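Local structure of steroid delta-isomerase (3MSO) at residues 38-43 against 56-61; 62-67 against 131-136; 89-94 against 123-128. The protein belongs to the SnoaL-like branch of the NTF2 clan and is probably an isomerase, perhaps acting on steroid-like compounds. All coordinates share one frame; numbering follows the deposited sequence.

In the fold
The three contacts follow helix 52-65 and helix 120-138 where they pack against each other and against the curved mixed sheet of this NTF2-like chain. Interaction 1 closes first along the sequence and sets strand 38-41 on helix 52-65. Interaction 2 uses the next residues of that helix and joins them to helix 120-138. The segments of interaction 3 lie between those of interaction 2 and bring the tip of a hairpin onto an earlier part of helix 120-138. Centres of interactions 1 and 2 lie about 12 Å apart, of 2 and 3 about 10 Å, of 1 and 3 about 17 Å. Interactions 1 and 3 set the helices on the sheet; interaction 2 joins them.

Interaction 1: residues 38-43 against 56-61; sequences AVFRSP and SMILNT
Phe40 meets Ile58 and Leu59 and carries the whole contact between strand 38-41 and helix 52-65. Ahead of it, the backbones of Ala38 and Val39 bond to Gly51 and to Val111 and Phe113, as part of the sheet. Phe40 then points its side chain at the helix. Its CG lies opposite the backbone N (chi1 179°), which extends the ring across the gap. Two neighbouring helix residues receive it, each through one methyl. CG2 of Ile58 is 3.6 Å from Phe40 CE2. CD2 of Leu59 is 3.6 Å from Phe40 CE1. Both methyls lie on the same side of the ring plane and approach it at a slant. Tyr49 and Val115 also touch Phe40. Further on, Pro43 reaches Leu123 and Leu126 of helix 120-138. This is sheet-to-helix core packing of an alpha+beta, NTF2-like fold. All three touching residues are buried and meet through carbon atoms alone, so the contact rests on van der Waals packing and the exclusion of water.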
# COMPACT_ATOMS: atom_id res chain seq x y z
N ALA B 38 -8.27 -15.54 -19.69
CA ALA B 38 -8.49 -15.52 -18.24
C ALA B 38 -7.97 -14.23 -17.61
O ALA B 38 -6.98 -13.66 -18.06
CB ALA B 38 -7.84 -16.73 -17.58
N VAL B 39 -8.67 -13.75 -16.59
CA VAL B 39 -8.38 -12.52 -15.86
C VAL B 39 -8.01 -12.80 -14.40
O VAL B 39 -8.63 -13.63 -13.74
CB VAL B 39 -9.59 -11.58 -16.02
CG1 VAL B 39 -9.79 -10.69 -14.80
CG2 VAL B 39 -9.48 -10.76 -17.30
N PHE B 40 -6.95 -12.11 -13.92
CA PHE B 40 -6.52 -12.20 -12.53
C PHE B 40 -6.72 -10.85 -11.86
O PHE B 40 -6.19 -9.83 -12.33
CB PHE B 40 -5.07 -12.69 -12.39
CG PHE B 40 -4.59 -12.76 -10.96
CD1 PHE B 40 -4.90 -13.85 -10.16
CD2 PHE B 40 -3.81 -11.75 -10.41
CE1 PHE B 40 -4.46 -13.92 -8.84
CE2 PHE B 40 -3.39 -11.81 -9.08
CZ PHE B 40 -3.71 -12.90 -8.31
N ARG B 41 -7.50 -10.84 -10.76
CA ARG B 41 -7.79 -9.64 -9.96
C ARG B 41 -6.99 -9.70 -8.67
O ARG B 41 -7.30 -10.49 -7.77
CB ARG B 41 -9.29 -9.45 -9.74
CG ARG B 41 -10.03 -9.37 -11.06
CD ARG B 41 -11.51 -9.13 -10.94
NE ARG B 41 -12.15 -9.34 -12.24
CZ ARG B 41 -12.17 -8.44 -13.22
NH1 ARG B 41 -11.62 -7.25 -13.06
NH2 ARG B 41 -12.75 -8.73 -14.38
N SER B 42 -5.90 -8.94 -8.65
CA SER B 42 -4.94 -8.87 -7.56
C SER B 42 -5.52 -8.30 -6.26
O SER B 42 -6.28 -7.33 -6.29
CB SER B 42 -3.72 -8.04 -7.99
OG SER B 42 -2.68 -8.09 -7.03
N PRO B 43 -5.12 -8.83 -5.08
CA PRO B 43 -5.56 -8.20 -3.83
C PRO B 43 -4.92 -6.81 -3.64
O PRO B 43 -5.39 -6.04 -2.82
CB PRO B 43 -5.06 -9.18 -2.75
CG PRO B 43 -3.90 -9.87 -3.38
CD PRO B 43 -4.22 -9.98 -4.82
N SER B 56 -1.05 -17.20 -15.33
CA SER B 56 -0.28 -18.38 -14.92
C SER B 56 0.97 -17.96 -14.17
O SER B 56 1.29 -18.53 -13.12
CB SER B 56 0.08 -19.23 -16.14
OG SER B 56 0.61 -20.47 -15.73
N MSE B 57 1.63 -16.92 -14.67
CA MSE B 57 2.85 -16.39 -14.13
C MSE B 57 2.67 -15.77 -12.75
O MSE B 57 3.49 -16.00 -11.88
CB MSE B 57 3.45 -15.41 -15.12
CG MSE B 57 4.93 -15.22 -14.92
SE MSE B 57 5.30 -13.36 -15.13
CE MSE B 57 4.38 -12.66 -13.48
N ILE B 58 1.59 -14.98 -12.55
CA ILE B 58 1.33 -14.36 -11.25
C ILE B 58 0.95 -15.44 -10.24
O ILE B 58 1.49 -15.43 -9.12
CB ILE B 58 0.31 -13.18 -11.33
CG1 ILE B 58 0.82 -12.12 -12.27
CG2 ILE B 58 0.06 -12.56 -9.96
CD1 ILE B 58 -0.17 -11.52 -12.98
N LEU B 59 0.09 -16.41 -10.66
CA LEU B 59 -0.34 -17.51 -9.78
C LEU B 59 0.81 -18.41 -9.37
O LEU B 59 0.79 -18.93 -8.26
CB LEU B 59 -1.52 -18.31 -10.35
CG LEU B 59 -2.85 -17.57 -10.43
CD1 LEU B 59 -3.84 -18.33 -11.31
CD2 LEU B 59 -3.46 -17.36 -9.06
N ASN B 60 1.85 -18.53 -10.22
CA ASN B 60 3.05 -19.29 -9.89
C ASN B 60 3.91 -18.52 -8.91
O ASN B 60 4.53 -19.13 -8.03
CB ASN B 60 3.86 -19.61 -11.13
CG ASN B 60 3.61 -21.00 -11.65
OD1 ASN B 60 2.76 -21.19 -12.52
ND2 ASN B 60 4.34 -21.99 -11.12
N THR B 61 3.97 -17.19 -9.06
CA THR B 61 4.75 -16.30 -8.22
C THR B 61 4.17 -16.25 -6.82
O THR B 61 4.91 -16.42 -5.84
CB THR B 61 4.86 -14.91 -8.87
OG1 THR B 61 5.37 -15.06 -10.20
CG2 THR B 61 5.78 -13.98 -8.09

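Interaction 2: residues 62-67 against 131-136; sequences VLTVFE and GRRLAS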
# COMPACT_ATOMS: atom_id res chain seq x y z
N VAL B 62 2.83 -16.05 -6.72
CA VAL B 62 2.08 -16.00 -5.46
C VAL B 62 2.34 -17.30 -4.65
O VAL B 62 2.52 -17.24 -3.43
CB VAL B 62 0.58 -15.69 -5.76
CG1 VAL B 62 -0.34 -16.04 -4.60
CG2 VAL B 62 0.39 -14.23 -6.18
N LEU B 63 2.56 -18.41 -5.37
CA LEU B 63 2.87 -19.74 -4.84
C LEU B 63 4.23 -19.78 -4.16
O LEU B 63 4.41 -20.54 -3.21
CB LEU B 63 2.77 -20.78 -5.97
CG LEU B 63 3.06 -22.24 -5.65
CD1 LEU B 63 1.90 -22.89 -4.90
CD2 LEU B 63 3.38 -23.01 -6.93
N THR B 64 5.19 -18.97 -4.63
CA THR B 64 6.55 -18.94 -4.07
C THR B 64 6.65 -18.01 -2.86
O THR B 64 7.65 -18.02 -2.14
CB THR B 64 7.60 -18.60 -5.16
OG1 THR B 64 7.37 -17.28 -5.66
CG2 THR B 64 7.61 -19.61 -6.31
N VAL B 65 5.61 -17.21 -2.63
CA VAL B 65 5.58 -16.24 -1.54
C VAL B 65 4.88 -16.80 -0.30
O VAL B 65 5.45 -16.76 0.80
CB VAL B 65 5.00 -14.88 -2.01
CG1 VAL B 65 4.91 -13.89 -0.85
CG2 VAL B 65 5.82 -14.29 -3.15
N PHE B 66 3.64 -17.32 -0.47
CA PHE B 66 2.85 -17.86 0.64
C PHE B 66 3.55 -19.00 1.35
O PHE B 66 3.96 -19.96 0.70
CB PHE B 66 1.46 -18.32 0.16
CG PHE B 66 0.44 -17.24 -0.12
CD1 PHE B 66 0.39 -16.09 0.67
CD2 PHE B 66 -0.52 -17.41 -1.11
CE1 PHE B 66 -0.57 -15.10 0.42
CE2 PHE B 66 -1.50 -16.44 -1.33
CZ PHE B 66 -1.51 -15.28 -0.58
N GLU B 67 3.74 -18.85 2.68
CA GLU B 67 4.31 -19.87 3.57
C GLU B 67 3.16 -20.44 4.40
O GLU B 67 2.19 -19.72 4.68
CB GLU B 67 5.32 -19.26 4.56
CG GLU B 67 6.65 -18.80 4.00
CD GLU B 67 7.47 -18.07 5.05
OE1 GLU B 67 7.96 -18.73 6.00
OE2 GLU B 67 7.58 -16.82 4.95
N GLY B 131 6.49 -8.20 -5.49
CA GLY B 131 7.32 -7.26 -6.25
C GLY B 131 8.79 -7.60 -6.22
O GLY B 131 9.48 -7.52 -7.24
N ARG B 132 9.28 -8.02 -5.04
CA ARG B 132 10.65 -8.45 -4.78
C ARG B 132 10.94 -9.70 -5.65
O ARG B 132 11.98 -9.74 -6.30
CB ARG B 132 10.83 -8.74 -3.26
CG ARG B 132 12.27 -8.86 -2.77
CD ARG B 132 12.64 -7.92 -1.61
NE ARG B 132 14.04 -7.48 -1.65
N ARG B 133 9.98 -10.68 -5.73
CA ARG B 133 10.13 -11.90 -6.56
C ARG B 133 10.14 -11.56 -8.02
O ARG B 133 10.98 -12.09 -8.75
CB ARG B 133 9.02 -12.93 -6.34
CG ARG B 133 8.98 -13.61 -5.01
CD ARG B 133 10.02 -14.69 -4.76
NE ARG B 133 9.64 -15.46 -3.58
CZ ARG B 133 9.59 -14.98 -2.34
NH1 ARG B 133 9.96 -13.73 -2.09
NH2 ARG B 133 9.20 -15.75 -1.33
N LEU B 134 9.20 -10.73 -8.48
CA LEU B 134 9.17 -10.39 -9.89
C LEU B 134 10.46 -9.69 -10.31
O LEU B 134 10.98 -9.97 -11.39
CB LEU B 134 7.94 -9.56 -10.23
CG LEU B 134 6.60 -10.23 -10.03
CD1 LEU B 134 5.50 -9.27 -10.37
CD2 LEU B 134 6.50 -11.52 -10.83
N ALA B 135 11.02 -8.85 -9.40
CA ALA B 135 12.30 -8.15 -9.59
C ALA B 135 13.46 -9.16 -9.64
O ALA B 135 14.40 -8.96 -10.42
CB ALA B 135 12.53 -7.16 -8.45
N SER B 136 13.39 -10.22 -8.80
CA SER B 136 14.37 -11.30 -8.73
C SER B 136 14.40 -12.09 -10.04
O SER B 136 15.49 -12.33 -10.58
CB SER B 136 14.07 -12.22 -7.55
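Arg133 reaches from helix 120-138 to Thr64 and Val65 of helix 52-65. The contact is a helix-to-helix junction in the NTF2-like fold, built round this one long side chain. Its CB starts beside the neighbouring helix, Arg133 CB lying 3.8 Å from Thr61 CG2. CG comes next and packs on Val65 CG2 at 3.7 Å. The chain bends here (chi2 -76°), and beyond the bend it runs past Thr64 in the opposite sense to that side chain. CD lies 3.8 Å from Thr64 OG1. NE is also near this oxygen, but the hydroxyl has its hydrogen-bond partners elsewhere, in Thr61 O and the OH of Tyr137. CZ brings the flat guanidinium under Val65: CG2 of Val65 sits 3.9 Å above the plane, over its centre. One face of the charged group is therefore covered by a methyl.

The two terminal nitrogens have different partners. NH1 forms a salt bridge with Glu129 of the same helix. NH2 crosses to the other helix and donates to the backbone of Thr64. Glu129, the Thr64 carbonyl and the Val65 methyl together restrict rotation of the group. Glu129 would also be expected to balance its charge locally. Val65 CG2 thus meets the arginine at both CG and CZ, and the polar links lie at its terminal nitrogens. The last link, from Arg133 NH2 to Thr64 O, is 2.9 Å long with an N-H...O angle of 151°, and the nitrogen stands above the carbonyl plane, 38° out of it.

Interaction 3: residues 89-94 against 123-128; sequences ARVGER and LQALGE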
# COMPACT_ATOMS: atom_id res chain seq x y z
N ALA B 89 -2.27 -18.48 5.57
CA ALA B 89 -0.88 -18.46 5.07
C ALA B 89 -0.07 -17.49 5.93
O ALA B 89 -0.63 -16.86 6.84
CB ALA B 89 -0.85 -18.02 3.60
N ARG B 90 1.24 -17.41 5.68
CA ARG B 90 2.12 -16.44 6.34
C ARG B 90 3.18 -15.92 5.38
O ARG B 90 3.53 -16.59 4.42
CB ARG B 90 2.67 -16.90 7.72
CG ARG B 90 3.62 -18.09 7.72
CD ARG B 90 4.53 -18.10 8.94
NE ARG B 90 5.84 -18.69 8.64
N VAL B 91 3.58 -14.66 5.57
CA VAL B 91 4.61 -14.02 4.76
C VAL B 91 5.59 -13.47 5.81
O VAL B 91 5.35 -12.42 6.41
CB VAL B 91 4.04 -12.95 3.78
CG1 VAL B 91 5.15 -12.24 3.04
CG2 VAL B 91 3.07 -13.59 2.78
N GLY B 92 6.61 -14.28 6.10
CA GLY B 92 7.57 -14.00 7.16
C GLY B 92 6.88 -14.11 8.50
O GLY B 92 6.34 -15.17 8.85
N GLU B 93 6.83 -12.99 9.23
CA GLU B 93 6.18 -12.85 10.54
C GLU B 93 4.68 -12.61 10.39
O GLU B 93 3.92 -12.79 11.35
CB GLU B 93 6.78 -11.65 11.28
N ARG B 94 4.25 -12.16 9.18
CA ARG B 94 2.87 -11.80 8.91
C ARG B 94 1.94 -12.94 8.64
O ARG B 94 1.99 -13.59 7.60
CB ARG B 94 2.74 -10.65 7.90
CG ARG B 94 2.58 -9.28 8.57
CD ARG B 94 3.68 -8.99 9.56
NE ARG B 94 3.47 -7.76 10.31
CZ ARG B 94 4.10 -6.62 10.06
NH1 ARG B 94 4.97 -6.54 9.06
NH2 ARG B 94 3.87 -5.55 10.80
N LEU B 123 -1.46 -8.10 3.81
CA LEU B 123 -1.56 -7.62 2.43
C LEU B 123 -0.29 -6.86 2.06
O LEU B 123 0.30 -7.15 1.01
CB LEU B 123 -2.80 -6.74 2.24
CG LEU B 123 -3.08 -6.19 0.83
CD1 LEU B 123 -3.28 -7.31 -0.18
CD2 LEU B 123 -4.29 -5.22 0.83
N GLN B 124 0.18 -5.95 2.94
CA GLN B 124 1.40 -5.17 2.75
C GLN B 124 2.61 -6.10 2.49
O GLN B 124 3.35 -5.89 1.52
CB GLN B 124 1.69 -4.30 3.98
CG GLN B 124 0.75 -3.13 4.24
CD GLN B 124 1.18 -2.38 5.49
OE1 GLN B 124 0.38 -1.79 6.23
NE2 GLN B 124 2.46 -2.38 5.76
N ALA B 125 2.79 -7.13 3.37
CA ALA B 125 3.86 -8.13 3.29
C ALA B 125 3.77 -8.89 1.96
O ALA B 125 4.78 -8.98 1.27
CB ALA B 125 3.77 -9.09 4.47
N LEU B 126 2.56 -9.37 1.58
CA LEU B 126 2.32 -10.06 0.31
C LEU B 126 2.76 -9.23 -0.90
O LEU B 126 3.60 -9.72 -1.67
CB LEU B 126 0.85 -10.50 0.15
CG LEU B 126 0.47 -11.14 -1.21
CD1 LEU B 126 1.20 -12.47 -1.45
CD2 LEU B 126 -1.03 -11.34 -1.29
N GLY B 127 2.22 -8.01 -1.03
CA GLY B 127 2.58 -7.08 -2.09
C GLY B 127 4.08 -6.83 -2.19
O GLY B 127 4.65 -6.94 -3.28
N GLU B 128 4.75 -6.55 -1.05
CA GLU B 128 6.19 -6.30 -0.94
C GLU B 128 6.97 -7.47 -1.57
O GLU B 128 7.83 -7.24 -2.42
CB GLU B 128 6.58 -6.16 0.54
CG GLU B 128 7.22 -4.85 0.95
CD GLU B 128 8.62 -5.01 1.52
OE1 GLU B 128 9.50 -5.57 0.83
OE2 GLU B 128 8.85 -4.51 2.65
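Ala125 and Val91 bury most of the surface in this contact, where the tip of a beta hairpin lies on helix 120-138. The hairpin joins strands 82-91 and 94-104 of the NTF2-like sheet. A type II' turn from Val91 to Arg94 connects them. Ala125 has the largest share. Its CB points at the hairpin and touches the first and last residues of the turn. Val91 CG1 is 3.7 Å from Ala125 CB, and Arg94 CB is 3.9 Å from the same methyl. The short alanine side chain lets the two backbones come close: the CA atoms of Val91 and Ala125 are 6.1 Å apart.

Val91 supplies the hairpin side. Its torsion (chi1 176°) sets CG1 opposite the backbone N and lays this methyl against the helix. Val91 CG1 also meets the helix backbone, 3.7 Å from Ala125 O and 4.1 Å from Leu126 N. Val91 also packs on Val65 of helix 52-65, so it meets both helices. Leu126 is covered by the hairpin to a smaller extent.

Arg94 contributes chiefly its CB. Its chain bends further out, and the guanidinium forms a salt bridge with Glu93 of the fourth subunit. The hairpin tip thus also takes part in the assembly. Gly92 suits the second position of the turn, where phi is 68°. Its N is hydrogen-bonded to OE2 of Glu67. Across the turn the Val91 and Arg94 backbones bond in both directions: Val91 N to Arg94 O is 2.8 Å, and Arg94 N to Val91 O is 3.0 Å.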